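Local coordinates for protein lysin (Bacillus phage PBC5, PDB 6ILU) that probably anchors a phage endolysin to the cell wall of its bacterial host through tandem SH3b-type beta domains, at residues Val92-Gly97 and Asn101-Ile106; Tyr121-Ile124 and Arg128-Lys131. All coordinates share one frame; numbering follows the deposited sequence.

Interaction 1 (Val92-Gly97 and Asn101-Ile106). With SO4 (sulfate ion), chain C; EDO (1,2-ethanediol), chain L.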
loop_
_atom_site.group_PDB
_atom_site.type_symbol
_atom_site.label_atom_id
_atom_site.label_comp_id
_atom_site.label_asym_id
_atom_site.label_seq_id
_atom_site.Cartn_x
_atom_site.Cartn_y
_atom_site.Cartn_z
ATOM N N VAL A 92 -4.469 0.007 -20.319
ATOM C CA VAL A 92 -4.612 1.004 -19.265
ATOM C C VAL A 92 -3.234 1.637 -19.050
ATOM O O VAL A 92 -2.261 0.917 -18.787
ATOM C CB VAL A 92 -5.121 0.384 -17.948
ATOM C CG1 VAL A 92 -5.145 1.442 -16.815
ATOM C CG2 VAL A 92 -6.536 -0.234 -18.180
ATOM N N ASN A 93 -3.170 2.963 -19.189
ATOM C CA ASN A 93 -1.886 3.649 -19.106
ATOM C C ASN A 93 -1.361 3.730 -17.680
ATOM O O ASN A 93 -2.135 3.892 -16.741
ATOM C CB ASN A 93 -2.027 5.066 -19.614
ATOM C CG ASN A 93 -2.336 5.120 -21.114
ATOM O OD1 ASN A 93 -1.853 4.283 -21.874
ATOM N ND2 ASN A 93 -3.105 6.107 -21.514
ATOM N N PHE A 94 -0.040 3.725 -17.540
ATOM C CA PHE A 94 0.556 4.051 -16.247
ATOM C C PHE A 94 1.668 5.076 -16.421
ATOM O O PHE A 94 2.291 5.221 -17.536
ATOM C CB PHE A 94 1.075 2.772 -15.469
ATOM C CG PHE A 94 2.135 1.953 -16.166
ATOM C CD1 PHE A 94 3.464 2.307 -16.104
ATOM C CD2 PHE A 94 1.777 0.796 -16.877
ATOM C CE1 PHE A 94 4.435 1.557 -16.743
ATOM C CE2 PHE A 94 2.732 0.017 -17.518
ATOM C CZ PHE A 94 4.076 0.395 -17.446
ATOM N N TYR A 95 1.945 5.745 -15.287
ATOM C CA TYR A 95 2.784 6.950 -15.262
ATOM C C TYR A 95 3.881 6.806 -14.224
ATOM O O TYR A 95 3.818 5.910 -13.361
ATOM C CB TYR A 95 1.931 8.204 -14.948
ATOM C CG TYR A 95 0.855 8.396 -16.004
ATOM C CD1 TYR A 95 1.074 9.229 -17.096
ATOM C CD2 TYR A 95 -0.354 7.711 -15.917
ATOM C CE1 TYR A 95 0.074 9.385 -18.100
ATOM C CE2 TYR A 95 -1.365 7.874 -16.919
ATOM C CZ TYR A 95 -1.106 8.691 -17.982
ATOM O OH TYR A 95 -2.071 8.845 -18.954
ATOM N N ASP A 96 4.876 7.678 -14.276
ATOM C CA ASP A 96 5.966 7.560 -13.263
ATOM C C ASP A 96 5.701 8.256 -11.916
ATOM O O ASP A 96 6.582 8.307 -11.024
ATOM C CB ASP A 96 7.284 8.033 -13.883
ATOM C CG ASP A 96 7.393 9.544 -14.056
ATOM O OD1 ASP A 96 6.427 10.287 -13.841
ATOM O OD2 ASP A 96 8.497 9.997 -14.439
ATOM N N GLY A 97 4.493 8.736 -11.745
ATOM C CA GLY A 97 4.028 9.243 -10.458
ATOM C C GLY A 97 2.632 9.742 -10.696
ATOM O O GLY A 97 2.162 9.783 -11.825
ATOM N N ASN A 101 4.868 11.463 -15.863
ATOM C CA ASN A 101 5.182 11.170 -17.262
ATOM C C ASN A 101 4.617 9.818 -17.660
ATOM O O ASN A 101 4.754 8.832 -16.923
ATOM C CB ASN A 101 6.703 11.148 -17.474
ATOM C CG ASN A 101 7.333 12.450 -17.142
ATOM O OD1 ASN A 101 6.871 13.483 -17.620
ATOM N ND2 ASN A 101 8.343 12.437 -16.261
ATOM N N PHE A 102 4.035 9.744 -18.862
ATOM C CA PHE A 102 3.562 8.468 -19.356
ATOM C C PHE A 102 4.698 7.463 -19.528
ATOM O O PHE A 102 5.734 7.783 -20.121
ATOM C CB PHE A 102 2.851 8.706 -20.677
ATOM C CG PHE A 102 2.507 7.434 -21.437
ATOM C CD1 PHE A 102 1.599 6.524 -20.909
ATOM C CD2 PHE A 102 3.121 7.151 -22.622
ATOM C CE1 PHE A 102 1.259 5.347 -21.609
ATOM C CE2 PHE A 102 2.799 6.002 -23.329
ATOM C CZ PHE A 102 1.869 5.089 -22.804
ATOM N N LEU A 103 4.495 6.257 -19.027
ATOM C CA LEU A 103 5.553 5.224 -19.151
ATOM C C LEU A 103 5.177 4.039 -19.994
ATOM O O LEU A 103 6.054 3.466 -20.664
ATOM C CB LEU A 103 5.906 4.674 -17.776
ATOM C CG LEU A 103 6.483 5.694 -16.781
ATOM C CD1 LEU A 103 6.873 4.887 -15.497
ATOM C CD2 LEU A 103 7.679 6.376 -17.415
ATOM N N GLY A 104 3.919 3.605 -19.890
ATOM C CA GLY A 104 3.573 2.354 -20.559
ATOM C C GLY A 104 2.129 1.956 -20.317
ATOM O O GLY A 104 1.356 2.733 -19.790
ATOM N N ASN A 105 1.745 0.743 -20.713
ATOM C CA ASN A 105 0.387 0.300 -20.391
ATOM C C ASN A 105 0.364 -1.152 -19.981
ATOM O O ASN A 105 1.268 -1.917 -20.322
ATOM C CB ASN A 105 -0.580 0.537 -21.567
ATOM C CG ASN A 105 0.127 0.773 -22.860
ATOM O OD1 ASN A 105 0.728 -0.146 -23.452
ATOM N ND2 ASN A 105 0.045 2.024 -23.346
ATOM N N ILE A 106 -0.653 -1.507 -19.202
ATOM C CA ILE A 106 -0.931 -2.912 -18.918
ATOM C C ILE A 106 -2.142 -3.337 -19.720
ATOM O O ILE A 106 -2.879 -2.483 -20.279
ATOM C CB ILE A 106 -1.197 -3.140 -17.439
ATOM C CG1 ILE A 106 -2.396 -2.303 -16.995
ATOM C CG2 ILE A 106 0.078 -2.790 -16.644
ATOM C CD1 ILE A 106 -3.019 -2.719 -15.688
HETATM S S SO4 C . -5.312 8.024 -19.018
HETATM O O1 SO4 C . -4.602 9.290 -19.076
HETATM O O2 SO4 C . -4.770 7.115 -18.017
HETATM O O3 SO4 C . -6.703 8.398 -18.696
HETATM O O4 SO4 C . -5.233 7.394 -20.323
HETATM C C1 EDO L . 6.668 12.296 -10.278
HETATM O O1 EDO L . 5.774 12.088 -9.194
HETATM C C2 EDO L . 5.851 12.544 -11.541
HETATM O O2 EDO L . 6.713 12.673 -12.693
#
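The carbonyl oxygen of F94 is gripped by two successive backbone amides of the facing strand, L103 N at 2.9 Å and G104 N at 3.3 Å. L103 N arrives in the carbonyl plane, whereas G104 N is tilted 28° from it. The extra residue moves the register by one: N93 still faces N105, but Y95 faces F102. G104 also leaves room for the F94 ring, which lies against its backbone, with G104 CA 4.0 Å from the ring centroid. A chi1 of 60° tucks that ring over the F94 main chain, toward G104, while L103 CB and I106 CG2 touch it obliquely. On the N93 side of the sheet, the amides of N93 and N105 run side by side, and N105 ND2 gives a long but straight bond to N93 OD1 (3.3 Å, 171° at the hydrogen). N93 ND2 turns to a sulfate oxygen instead, and the Y95 hydroxyl donates to the same ion, O1 of which lies 2.6 Å from Y95 OH; the sulfate, like the ethanediols probably from the crystallisation liquor, also bonds K131 NZ and H134 NE2. At the turn, both carboxylate oxygens of D96 hold N101: OD1 takes N101 N from above the carboxylate plane at 2.8 Å, and OD2 takes N101 ND2 on its syn side at 3.0 Å. An ethanediol hydroxyl adds a second donor to OD1. Two antiparallel strands, a carboxylate-tied loop and L103 and G104 both opposite F94 make this a beta hairpin with a classic bulge, set at the surface of an SH3b-type cell-wall-binding domain.

Interaction 2 (Tyr121-Ile124 and Arg128-Lys131). With SO4 (sulfate ion), chain C; EDO (1,2-ethanediol), chain I; EDO (1,2-ethanediol), chain H.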
loop_
_atom_site.group_PDB
_atom_site.type_symbol
_atom_site.label_atom_id
_atom_site.label_comp_id
_atom_site.label_asym_id
_atom_site.label_seq_id
_atom_site.Cartn_x
_atom_site.Cartn_y
_atom_site.Cartn_z
ATOM N N TYR A 121 -4.309 8.556 -8.013
ATOM C CA TYR A 121 -3.550 7.527 -8.731
ATOM C C TYR A 121 -3.134 6.460 -7.749
ATOM O O TYR A 121 -2.848 6.774 -6.591
ATOM C CB TYR A 121 -2.256 8.089 -9.340
ATOM C CG TYR A 121 -2.495 8.993 -10.549
ATOM C CD1 TYR A 121 -2.090 8.575 -11.803
ATOM C CD2 TYR A 121 -3.040 10.263 -10.392
ATOM C CE1 TYR A 121 -2.305 9.403 -12.917
ATOM C CE2 TYR A 121 -3.278 11.075 -11.517
ATOM C CZ TYR A 121 -2.878 10.623 -12.752
ATOM O OH TYR A 121 -3.042 11.391 -13.876
ATOM N N VAL A 122 -3.014 5.236 -8.249
ATOM C CA VAL A 122 -2.537 4.116 -7.424
ATOM C C VAL A 122 -1.305 3.491 -8.053
ATOM O O VAL A 122 -1.211 3.343 -9.278
ATOM C CB VAL A 122 -3.678 3.074 -7.214
ATOM C CG1 VAL A 122 -4.278 2.504 -8.574
ATOM C CG2 VAL A 122 -3.209 1.907 -6.301
ATOM N N ASP A 123 -0.310 3.213 -7.203
ATOM C CA ASP A 123 0.915 2.562 -7.618
ATOM C C ASP A 123 0.673 1.067 -7.563
ATOM O O ASP A 123 0.395 0.525 -6.479
ATOM C CB ASP A 123 2.079 3.013 -6.682
ATOM C CG ASP A 123 3.431 2.452 -7.074
ATOM O OD1 ASP A 123 3.540 1.731 -8.087
ATOM O OD2 ASP A 123 4.403 2.717 -6.320
ATOM N N ILE A 124 0.802 0.379 -8.699
ATOM C CA ILE A 124 0.627 -1.069 -8.704
ATOM C C ILE A 124 1.944 -1.836 -8.507
ATOM O O ILE A 124 1.999 -3.060 -8.677
ATOM C CB ILE A 124 -0.029 -1.559 -10.030
ATOM C CG1 ILE A 124 0.784 -1.049 -11.235
ATOM C CG2 ILE A 124 -1.457 -1.066 -10.052
ATOM C CD1 ILE A 124 0.456 -1.800 -12.613
ATOM N N ARG A 128 4.660 2.356 -10.921
ATOM C CA ARG A 128 3.710 2.402 -12.040
ATOM C C ARG A 128 2.380 2.890 -11.531
ATOM O O ARG A 128 1.697 2.174 -10.776
ATOM C CB ARG A 128 3.567 1.014 -12.675
ATOM C CG ARG A 128 4.879 0.553 -13.298
ATOM C CD ARG A 128 4.672 -0.845 -13.952
ATOM N NE ARG A 128 4.326 -1.821 -12.902
ATOM C CZ ARG A 128 3.826 -3.046 -13.134
ATOM N NH1 ARG A 128 3.610 -3.454 -14.386
ATOM N NH2 ARG A 128 3.530 -3.844 -12.092
ATOM N N TRP A 129 2.059 4.124 -11.906
ATOM C CA TRP A 129 0.898 4.828 -11.309
ATOM C C TRP A 129 -0.234 4.901 -12.328
ATOM O O TRP A 129 -0.043 5.413 -13.446
ATOM C CB TRP A 129 1.288 6.223 -10.870
ATOM C CG TRP A 129 2.308 6.187 -9.780
ATOM C CD1 TRP A 129 3.680 5.991 -9.916
ATOM C CD2 TRP A 129 2.067 6.402 -8.384
ATOM N NE1 TRP A 129 4.286 6.046 -8.668
ATOM C CE2 TRP A 129 3.318 6.326 -7.724
ATOM C CE3 TRP A 129 0.906 6.654 -7.628
ATOM C CZ2 TRP A 129 3.442 6.491 -6.336
ATOM C CZ3 TRP A 129 1.032 6.811 -6.231
ATOM C CH2 TRP A 129 2.297 6.734 -5.614
ATOM N N ILE A 130 -1.401 4.409 -11.927
ATOM C CA ILE A 130 -2.624 4.388 -12.782
ATOM C C ILE A 130 -3.714 5.263 -12.187
ATOM O O ILE A 130 -3.918 5.281 -10.973
ATOM C CB ILE A 130 -3.136 2.923 -12.904
ATOM C CG1 ILE A 130 -2.050 2.075 -13.590
ATOM C CG2 ILE A 130 -4.532 2.843 -13.631
ATOM C CD1 ILE A 130 -2.384 0.553 -13.791
ATOM N N LYS A 131 -4.454 5.961 -13.029
ATOM C CA LYS A 131 -5.574 6.748 -12.533
ATOM C C LYS A 131 -6.604 5.827 -11.902
ATOM O O LYS A 131 -6.985 4.802 -12.512
ATOM C CB LYS A 131 -6.253 7.509 -13.670
ATOM C CG LYS A 131 -5.426 8.646 -14.225
ATOM C CD LYS A 131 -6.147 9.353 -15.365
ATOM C CE LYS A 131 -5.212 10.277 -16.137
ATOM N NZ LYS A 131 -5.934 10.803 -17.330
HETATM S S SO4 C . -5.312 8.024 -19.018
HETATM O O1 SO4 C . -4.602 9.290 -19.076
HETATM O O2 SO4 C . -4.770 7.115 -18.017
HETATM O O3 SO4 C . -6.703 8.398 -18.696
HETATM O O4 SO4 C . -5.233 7.394 -20.323
HETATM C C1 EDO I . 2.622 -7.242 -15.107
HETATM O O1 EDO I . 2.198 -5.904 -15.477
HETATM C C2 EDO I . 3.892 -7.250 -14.271
HETATM O O2 EDO I . 3.727 -6.725 -12.927
HETATM C C1 EDO H . 6.656 0.673 -5.140
HETATM O O1 EDO H . 6.417 1.072 -6.494
HETATM C C2 EDO H . 7.803 -0.330 -5.054
HETATM O O2 EDO H . 7.771 -1.270 -6.133
HETATM O O HOH W 1 3.782 -4.904 -9.445
#
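One face of the W129 indole carries D123 CB almost centrally, 3.6 Å from the centroid of the six-membered ring and 6° off its normal, and the D123 carboxylate is stacked at 26° to the ring plane. Y121 CB and Y121 O lie at the indole edge. With D123 CG anti to its own amide nitrogen (chi1 -177°), the carboxylate reaches along the hairpin to the turn, where OD1 accepts R128 N at 3.1 Å from above the carboxylate plane as well as G125 N. W129 NE1 is held by N127. The Y121 ring has K131 CA over one face, and the two side chains run alongside each other until Y121 OH meets K131 CE at 3.3 Å. K131, extended beyond CG, carries NZ on to sulfate O1 at 2.7 Å. The third flat group, the R128 guanidinium, has I124 CD1 over its centre, 3.6 Å from CZ; NH1 and NH2 each donate to one oxygen of an ethanediol, while NE turns back to G125 O. Between the strands, V122 and I130 exchange a reciprocal pair of backbone bonds, and I124 N donates to R128 O. Polar ends thus turn to the loop, the sulfate and solvent molecules, leaving carbon to meet rings and guanidinium. Two amide donors at D123 OD1, with an ethanediol on OD2, would probably favour its charged form, and the lysine's grip on sulfate may mark a place suited to an anion.

How the interactions relate
Hairpins 92-97/101-106 and 121-124/128-131 pack against each other, their centres about 8 Å apart, yet they differ in depth. Interaction 1 is a surface contact, its centre about 18 Å from the centre of the chain; interaction 2 is buried, about 11 Å from it. A probable backbone bond from Y95 N to W129 O, at 2.7 Å, joins strand 92-95 to strand 129-131, while V92 packs on I130 and G97 on the W129 indole. Each hairpin has an aspartate accepting a backbone amide across its turn, but the outer one adds a bulge and a solvent-side amide pair, the inner one regular pairing and an indole stack. Both supply hydrogen-bond donors to the same sulfate.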